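Local coordinates for protein acetylxylan esterase (Geobacillus stearothermophilus, PDB 5BN1) that removes acetyl side groups from the xylose backbone of xylan and xylo-oligosaccharides, working as a ring-shaped octamer of GDSL-family serine esterase subunits, at residues Glu27-Phe30 and Gly31-Gly34; Gly90-Asp93 and Val94-Tyr98; Val158-Ile161 and Ala162-Thr165. The protein carries 1 engineered substitution. All blocks are in the same frame, centred on the assembly; numbering follows the deposited sequence.

Overall arrangement
The three contacts are local turns of one GDSL-type α/β subunit, built round a five-stranded parallel sheet, and follow one another along the chain. Contact 1 is a turn in the loop between helices 15-18 and 37-48; contact 2 opens helix 91-99, just after strand 84-88; contact 3 lies near the C-terminal end of helix 146-165. Contacts 1 and 3 fall on opposite sides of the chain's centre, their centres about 30 Å apart. Contact 2 is nearer contact 3, at about 20 Å between centres, and Val-94 packs on helix 146-165. Contact 2 carries the inferred oxyanion-hole residue Asn-92; contacts 1 and 2 both reach other subunits, whereas no other chain touches contact 3, part of a β-α-β unit.

Contact 1 of 3, residues Glu27-Phe30 and Gly31-Gly34; sequences EGSF and GALG
Phe-30 and Leu-33 meet obliquely on the apolar side of a tight turn, with Leu-33 CD1 3.9 Å from Phe-30 CD1. Behind this pair Leu-33 N gives a weak hydrogen bond to Phe-30 O at 2.7 Å and another weak one to Ser-29 O at 3.2 Å; residues 31-33 have helical backbone angles without regular helical bonding. The Ala-32 methyl sits beside Ser-29 and the Glu-27 carbonyl, CB lying 3.4 Å from both Glu-27 O and Ser-29 OG; so small a side chain suits a buried spot bounded by oxygens. A chi1 of 62° swings Ser-29 OG over the start of the turn, beside Ala-32. A water donates to Gly-34 O at 2.6 Å and more weakly to Phe-30 O. At Gly-28, with phi 109°, a CB would press against the preceding carbonyl, and Gly-34 also has a positive phi, which favours glycine. Glu-27 forms a salt bridge with Arg-55 and packs on Met-103 of a second subunit, while Phe-30 touches Ser-196 of a third. In this loop before helix 37-48, Phe-30 and Leu-33 both lie against Val-42 of that helix, and Leu-33 O accepts from Asn-58 on strand 55-58.

Contact 2 of 3, residues Gly90-Asp93 and Val94-Tyr98; sequences GIND and VWRQY
Asn-92 and Arg-96, one helical turn apart, come together because Asn-92 CG stands beside its own backbone N (chi1 -68°) while the Arg-96 chain bends at both chi2 and chi3 (-66° and 85°), folding its guanidinium back. Arg-96 NH2 then donates to Asn-92 OD1 at 2.9 Å, approaching from above the carbonyl plane and not along a lone pair. A water also donates to OD1, at 2.8 Å, and Asn-92 ND2 bonds to Asn-64 O, so the amide is gripped at both ends. This orientation fits the transition-state stabilising role inferred for Asn-92 together with Gly-63. OD1 also sits at the edge of the Trp-95 ring, 3.8 Å from CE3, while Arg-96 NH1, paired with Asp-99, lies over one face near the rim. Gln-97, extended beyond CG, delivers NE2 to Asp-93 O at 2.9 Å, with the oxygen in its amide plane. Gly-90 takes the N-cap with a backbone shape that suits glycine, and Val-94 N bonds to Gly-90 O at 3.2 Å. Trp-95 stacks on Trp-190 of a neighbouring subunit and, with Val-94, packs against helix 146-165, at the start of helix 91-99 just beyond strand 84-88.

Contact 3 of 3, residues Val158-Ile161 and Ala162-Thr165; sequences VKQI and AEET
Ile-161 O takes two hydrogen bonds from Thr-165, from its N at 3.1 Å and from OG1 at 2.7 Å, the donors arriving from opposite faces of the carbonyl plane. With chi1 63° the hydroxyl is turned back over the preceding turn. Thr-165 OG1 also bonds to Ser-167 OG, which ties this part of the helix to Ser-167. Ile-161, Glu-163 and Ala-162 have the most surface buried here. Ile-161 thus contributes a carbonyl as well as a hydrophobic chain. Glu-163 is exposed; its N-H donates to Lys-159 O at 2.9 Å, and CB rests against the same oxygen. Toward Lys-159, its carboxylate meets the aliphatic chain, with OE1 3.7 Å from CE; Lys-159 NZ stays 4.8 Å from Glu-163 OE1, so the opposite charges lie near each other without forming a salt bridge, and any attraction is probably modest. Ala-162 presents just a methyl, CB 3.5 Å from Val-158 O, a compact choice where the helix lies close to the sheet. Glu-164 forms a salt bridge with Arg-118 of helix 110-124. As the helix of a β-α-β unit, 146-165 rests Ile-161 and Ala-162 on Leu-133 of strand 130-134, and Ala-162 also on Phe-169 of strand 168-170, while Thr-165 packs against Val-121 of helix 110-124.

Contact 1 of 3, residues Glu27-Phe30 and Gly31-Gly34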
loop_
_atom_site.group_PDB
_atom_site.type_symbol
_atom_site.label_atom_id
_atom_site.label_comp_id
_atom_site.label_asym_id
_atom_site.label_seq_id
_atom_site.Cartn_x
_atom_site.Cartn_y
_atom_site.Cartn_z
ATOM N N GLU A 27 10.429 -23.811 4.808
ATOM C CA GLU A 27 9.783 -25.062 5.114
ATOM C C GLU A 27 8.523 -24.737 5.977
ATOM O O GLU A 27 8.438 -23.643 6.579
ATOM C CB GLU A 27 10.781 -25.956 5.938
ATOM C CG GLU A 27 10.459 -27.436 6.098
ATOM C CD GLU A 27 11.386 -28.188 7.064
ATOM O OE1 GLU A 27 12.076 -27.543 7.905
ATOM O OE2 GLU A 27 11.392 -29.426 6.985
ATOM N N GLY A 28 7.631 -25.699 6.044
ATOM C CA GLY A 28 6.521 -25.654 6.996
ATOM C C GLY A 28 5.209 -25.399 6.233
ATOM O O GLY A 28 4.158 -25.190 6.804
ATOM N N SER A 29 5.277 -25.413 4.915
ATOM C CA SER A 29 4.075 -25.236 4.092
ATOM C C SER A 29 4.606 -25.120 2.685
ATOM O O SER A 29 5.794 -24.822 2.472
ATOM C CB SER A 29 3.245 -23.972 4.480
ATOM O OG SER A 29 3.972 -22.839 4.294
ATOM N N PHE A 30 3.758 -25.337 1.694
ATOM C CA PHE A 30 4.257 -25.145 0.316
ATOM C C PHE A 30 4.343 -23.678 0.034
ATOM O O PHE A 30 5.198 -23.237 -0.782
ATOM C CB PHE A 30 3.136 -25.647 -0.666
ATOM C CG PHE A 30 3.196 -27.113 -0.995
ATOM C CD1 PHE A 30 4.130 -27.490 -1.913
ATOM C CD2 PHE A 30 2.323 -28.125 -0.410
ATOM C CE1 PHE A 30 4.268 -28.777 -2.367
ATOM C CE2 PHE A 30 2.378 -29.490 -0.920
ATOM C CZ PHE A 30 3.398 -29.807 -1.817
ATOM N N GLY A 31 3.401 -22.877 0.601
ATOM C CA GLY A 31 3.669 -21.552 0.464
ATOM C C GLY A 31 5.120 -21.456 0.733
ATOM O O GLY A 31 5.848 -20.713 0.035
ATOM N N ALA A 32 5.563 -22.119 1.817
ATOM C CA ALA A 32 6.929 -21.842 2.205
ATOM C C ALA A 32 8.003 -22.309 1.155
ATOM O O ALA A 32 9.110 -21.880 1.252
ATOM C CB ALA A 32 7.282 -22.510 3.547
ATOM N N LEU A 33 7.627 -23.278 0.361
ATOM C CA LEU A 33 8.504 -23.924 -0.652
ATOM C C LEU A 33 8.604 -23.127 -1.939
ATOM O O LEU A 33 9.354 -23.471 -2.822
ATOM C CB LEU A 33 8.064 -25.328 -0.996
ATOM C CG LEU A 33 8.182 -26.461 0.077
ATOM C CD1 LEU A 33 7.714 -27.801 -0.401
ATOM C CD2 LEU A 33 9.620 -26.471 0.639
ATOM N N GLY A 34 7.802 -22.087 -2.053
ATOM C CA GLY A 34 7.745 -21.299 -3.276
ATOM C C GLY A 34 6.879 -21.909 -4.294
ATOM O O GLY A 34 6.135 -22.862 -4.057
HETATM O O HOH W 1 3.909 -23.634 -2.981
#

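Contact 2 of 3, residues Gly90-Asp93 and Val94-Tyr98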
loop_
_atom_site.group_PDB
_atom_site.type_symbol
_atom_site.label_atom_id
_atom_site.label_comp_id
_atom_site.label_asym_id
_atom_site.label_seq_id
_atom_site.Cartn_x
_atom_site.Cartn_y
_atom_site.Cartn_z
ATOM N N GLY A 90 24.880 -22.115 -11.034
ATOM C CA GLY A 90 25.692 -21.805 -12.262
ATOM C C GLY A 90 25.049 -20.858 -13.226
ATOM O O GLY A 90 25.728 -20.238 -13.995
ATOM N N ILE A 91 23.695 -20.759 -13.215
ATOM C CA ILE A 91 23.089 -19.815 -14.116
ATOM C C ILE A 91 23.629 -18.404 -13.956
ATOM O O ILE A 91 23.965 -17.766 -14.947
ATOM C CB ILE A 91 21.566 -19.835 -13.986
ATOM C CG1 ILE A 91 20.999 -21.106 -14.593
ATOM C CG2 ILE A 91 20.935 -18.616 -14.728
ATOM C CD1 ILE A 91 19.527 -21.384 -14.341
ATOM N N ASN A 92 23.740 -17.909 -12.727
ATOM C CA ASN A 92 24.166 -16.555 -12.475
ATOM C C ASN A 92 25.686 -16.413 -12.686
ATOM O O ASN A 92 26.171 -15.419 -13.193
ATOM C CB ASN A 92 23.758 -16.077 -11.156
ATOM C CG ASN A 92 22.254 -15.923 -11.079
ATOM O OD1 ASN A 92 21.687 -15.211 -11.946
ATOM N ND2 ASN A 92 21.646 -16.417 -10.100
ATOM N N ASP A 93 26.420 -17.480 -12.294
ATOM C CA ASP A 93 27.862 -17.548 -12.486
ATOM C C ASP A 93 28.222 -17.231 -13.910
ATOM O O ASP A 93 29.228 -16.544 -14.189
ATOM C CB ASP A 93 28.332 -18.921 -12.074
ATOM C CG ASP A 93 27.858 -19.343 -10.716
ATOM O OD1 ASP A 93 26.582 -19.438 -10.476
ATOM O OD2 ASP A 93 28.651 -19.617 -9.767
ATOM N N VAL A 94 27.455 -17.744 -14.863
ATOM C CA VAL A 94 27.528 -17.559 -16.264
ATOM C C VAL A 94 26.897 -16.216 -16.670
ATOM O O VAL A 94 27.468 -15.458 -17.431
ATOM C CB VAL A 94 26.913 -18.727 -17.014
ATOM C CG1 VAL A 94 26.875 -18.476 -18.464
ATOM C CG2 VAL A 94 27.716 -20.024 -16.706
ATOM N N TRP A 95 25.633 -16.053 -16.304
ATOM C CA TRP A 95 24.836 -14.921 -16.861
ATOM C C TRP A 95 25.528 -13.602 -16.661
ATOM O O TRP A 95 25.511 -12.782 -17.569
ATOM C CB TRP A 95 23.467 -14.921 -16.223
ATOM C CG TRP A 95 22.368 -14.247 -17.012
ATOM C CD1 TRP A 95 22.403 -13.792 -18.287
ATOM C CD2 TRP A 95 20.984 -14.243 -16.610
ATOM N NE1 TRP A 95 21.135 -13.354 -18.679
ATOM C CE2 TRP A 95 20.253 -13.634 -17.665
ATOM C CE3 TRP A 95 20.354 -14.588 -15.443
ATOM C CZ2 TRP A 95 18.841 -13.513 -17.575
ATOM C CZ3 TRP A 95 18.990 -14.401 -15.328
ATOM C CH2 TRP A 95 18.274 -13.867 -16.419
ATOM N N ARG A 96 26.079 -13.367 -15.484
ATOM C CA ARG A 96 26.792 -12.119 -15.241
ATOM C C ARG A 96 27.841 -11.753 -16.233
ATOM O O ARG A 96 28.126 -10.583 -16.539
ATOM C CB ARG A 96 27.272 -12.005 -13.803
ATOM C CG ARG A 96 26.245 -12.034 -12.723
ATOM C CD ARG A 96 25.284 -10.843 -12.693
ATOM N NE ARG A 96 24.176 -11.094 -13.616
ATOM C CZ ARG A 96 23.146 -11.889 -13.373
ATOM N NH1 ARG A 96 22.194 -12.038 -14.319
ATOM N NH2 ARG A 96 23.056 -12.635 -12.273
ATOM N N GLN A 97 28.538 -12.784 -16.741
ATOM C CA GLN A 97 29.558 -12.609 -17.742
ATOM C C GLN A 97 29.066 -11.972 -19.042
ATOM O O GLN A 97 29.779 -11.402 -19.828
ATOM C CB GLN A 97 30.304 -13.918 -18.069
ATOM C CG GLN A 97 30.881 -14.601 -16.853
ATOM C CD GLN A 97 31.512 -15.928 -17.108
ATOM O OE1 GLN A 97 32.288 -16.066 -18.129
ATOM N NE2 GLN A 97 31.280 -16.889 -16.248
ATOM N N TYR A 98 27.752 -12.242 -19.309
ATOM C CA TYR A 98 27.071 -11.792 -20.500
ATOM C C TYR A 98 26.146 -10.579 -20.284
ATOM O O TYR A 98 26.111 -9.764 -21.235
ATOM C CB TYR A 98 26.252 -13.008 -21.082
ATOM C CG TYR A 98 27.216 -14.074 -21.616
ATOM C CD1 TYR A 98 27.817 -13.907 -22.821
ATOM C CD2 TYR A 98 27.489 -15.225 -20.881
ATOM C CE1 TYR A 98 28.742 -14.815 -23.330
ATOM C CE2 TYR A 98 28.415 -16.107 -21.352
ATOM C CZ TYR A 98 29.009 -15.901 -22.535
ATOM O OH TYR A 98 29.992 -16.768 -23.068
HETATM O O HOH W 2 19.832 -13.170 -12.087
#

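Contact 3 of 3, residues Val158-Ile161 and Ala162-Thr165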
loop_
_atom_site.group_PDB
_atom_site.type_symbol
_atom_site.label_atom_id
_atom_site.label_comp_id
_atom_site.label_asym_id
_atom_site.label_seq_id
_atom_site.Cartn_x
_atom_site.Cartn_y
_atom_site.Cartn_z
ATOM N N VAL A 158 29.587 -29.865 -13.665
ATOM C CA VAL A 158 28.682 -30.510 -12.766
ATOM C C VAL A 158 28.673 -32.072 -12.917
ATOM O O VAL A 158 28.652 -32.754 -11.881
ATOM C CB VAL A 158 27.287 -29.852 -12.938
ATOM C CG1 VAL A 158 26.295 -30.573 -12.036
ATOM C CG2 VAL A 158 27.333 -28.357 -12.527
ATOM N N LYS A 159 28.565 -32.496 -14.129
ATOM C CA LYS A 159 28.430 -33.922 -14.573
ATOM C C LYS A 159 29.706 -34.657 -14.043
ATOM O O LYS A 159 29.583 -35.688 -13.351
ATOM C CB LYS A 159 28.259 -34.046 -15.994
ATOM C CG LYS A 159 28.024 -35.542 -16.412
ATOM C CD LYS A 159 27.526 -35.655 -17.805
ATOM C CE LYS A 159 26.954 -37.102 -18.048
ATOM N NZ LYS A 159 26.531 -37.129 -19.436
ATOM N N GLN A 160 30.815 -33.986 -14.220
ATOM C CA GLN A 160 32.085 -34.655 -13.793
ATOM C C GLN A 160 32.283 -34.665 -12.324
ATOM O O GLN A 160 32.740 -35.756 -11.776
ATOM C CB GLN A 160 33.189 -34.042 -14.629
ATOM C CG GLN A 160 33.170 -34.259 -16.151
ATOM C CD GLN A 160 32.901 -35.666 -17.009
ATOM O OE1 GLN A 160 32.359 -36.697 -16.516
ATOM N NE2 GLN A 160 33.151 -35.591 -18.391
ATOM N N ILE A 161 31.880 -33.665 -11.600
ATOM C CA ILE A 161 31.854 -33.616 -10.158
ATOM C C ILE A 161 30.918 -34.773 -9.694
ATOM O O ILE A 161 31.191 -35.485 -8.715
ATOM C CB ILE A 161 31.570 -32.280 -9.516
ATOM C CG1 ILE A 161 32.699 -31.193 -9.840
ATOM C CG2 ILE A 161 31.403 -32.412 -8.042
ATOM C CD1 ILE A 161 32.358 -29.828 -9.483
ATOM N N ALA A 162 29.739 -34.869 -10.270
ATOM C CA ALA A 162 28.800 -35.873 -9.795
ATOM C C ALA A 162 29.390 -37.315 -10.003
ATOM O O ALA A 162 29.240 -38.138 -9.140
ATOM C CB ALA A 162 27.461 -35.778 -10.500
ATOM N N GLU A 163 30.011 -37.522 -11.136
ATOM C CA GLU A 163 30.644 -38.877 -11.497
ATOM C C GLU A 163 31.701 -39.226 -10.472
ATOM O O GLU A 163 31.665 -40.310 -9.822
ATOM C CB GLU A 163 31.194 -38.804 -12.871
ATOM C CG GLU A 163 30.172 -39.416 -13.824
ATOM C CD GLU A 163 30.346 -39.033 -15.287
ATOM O OE1 GLU A 163 29.357 -39.056 -16.082
ATOM O OE2 GLU A 163 31.498 -38.723 -15.647
ATOM N N GLU A 164 32.548 -38.291 -10.218
ATOM C CA GLU A 164 33.639 -38.454 -9.235
ATOM C C GLU A 164 33.241 -38.689 -7.811
ATOM O O GLU A 164 33.890 -39.485 -7.105
ATOM C CB GLU A 164 34.479 -37.231 -9.410
ATOM C CG GLU A 164 35.477 -36.715 -8.460
ATOM C CD GLU A 164 35.945 -35.300 -8.950
ATOM O OE1 GLU A 164 35.588 -34.893 -10.174
ATOM O OE2 GLU A 164 36.605 -34.613 -8.076
ATOM N N THR A 165 32.137 -38.093 -7.377
ATOM C CA THR A 165 31.665 -38.095 -5.995
ATOM C C THR A 165 30.519 -39.097 -5.811
ATOM O O THR A 165 29.989 -39.173 -4.711
ATOM C CB THR A 165 31.277 -36.706 -5.529
ATOM O OG1 THR A 165 30.160 -36.260 -6.345
ATOM C CG2 THR A 165 32.438 -35.703 -5.614
#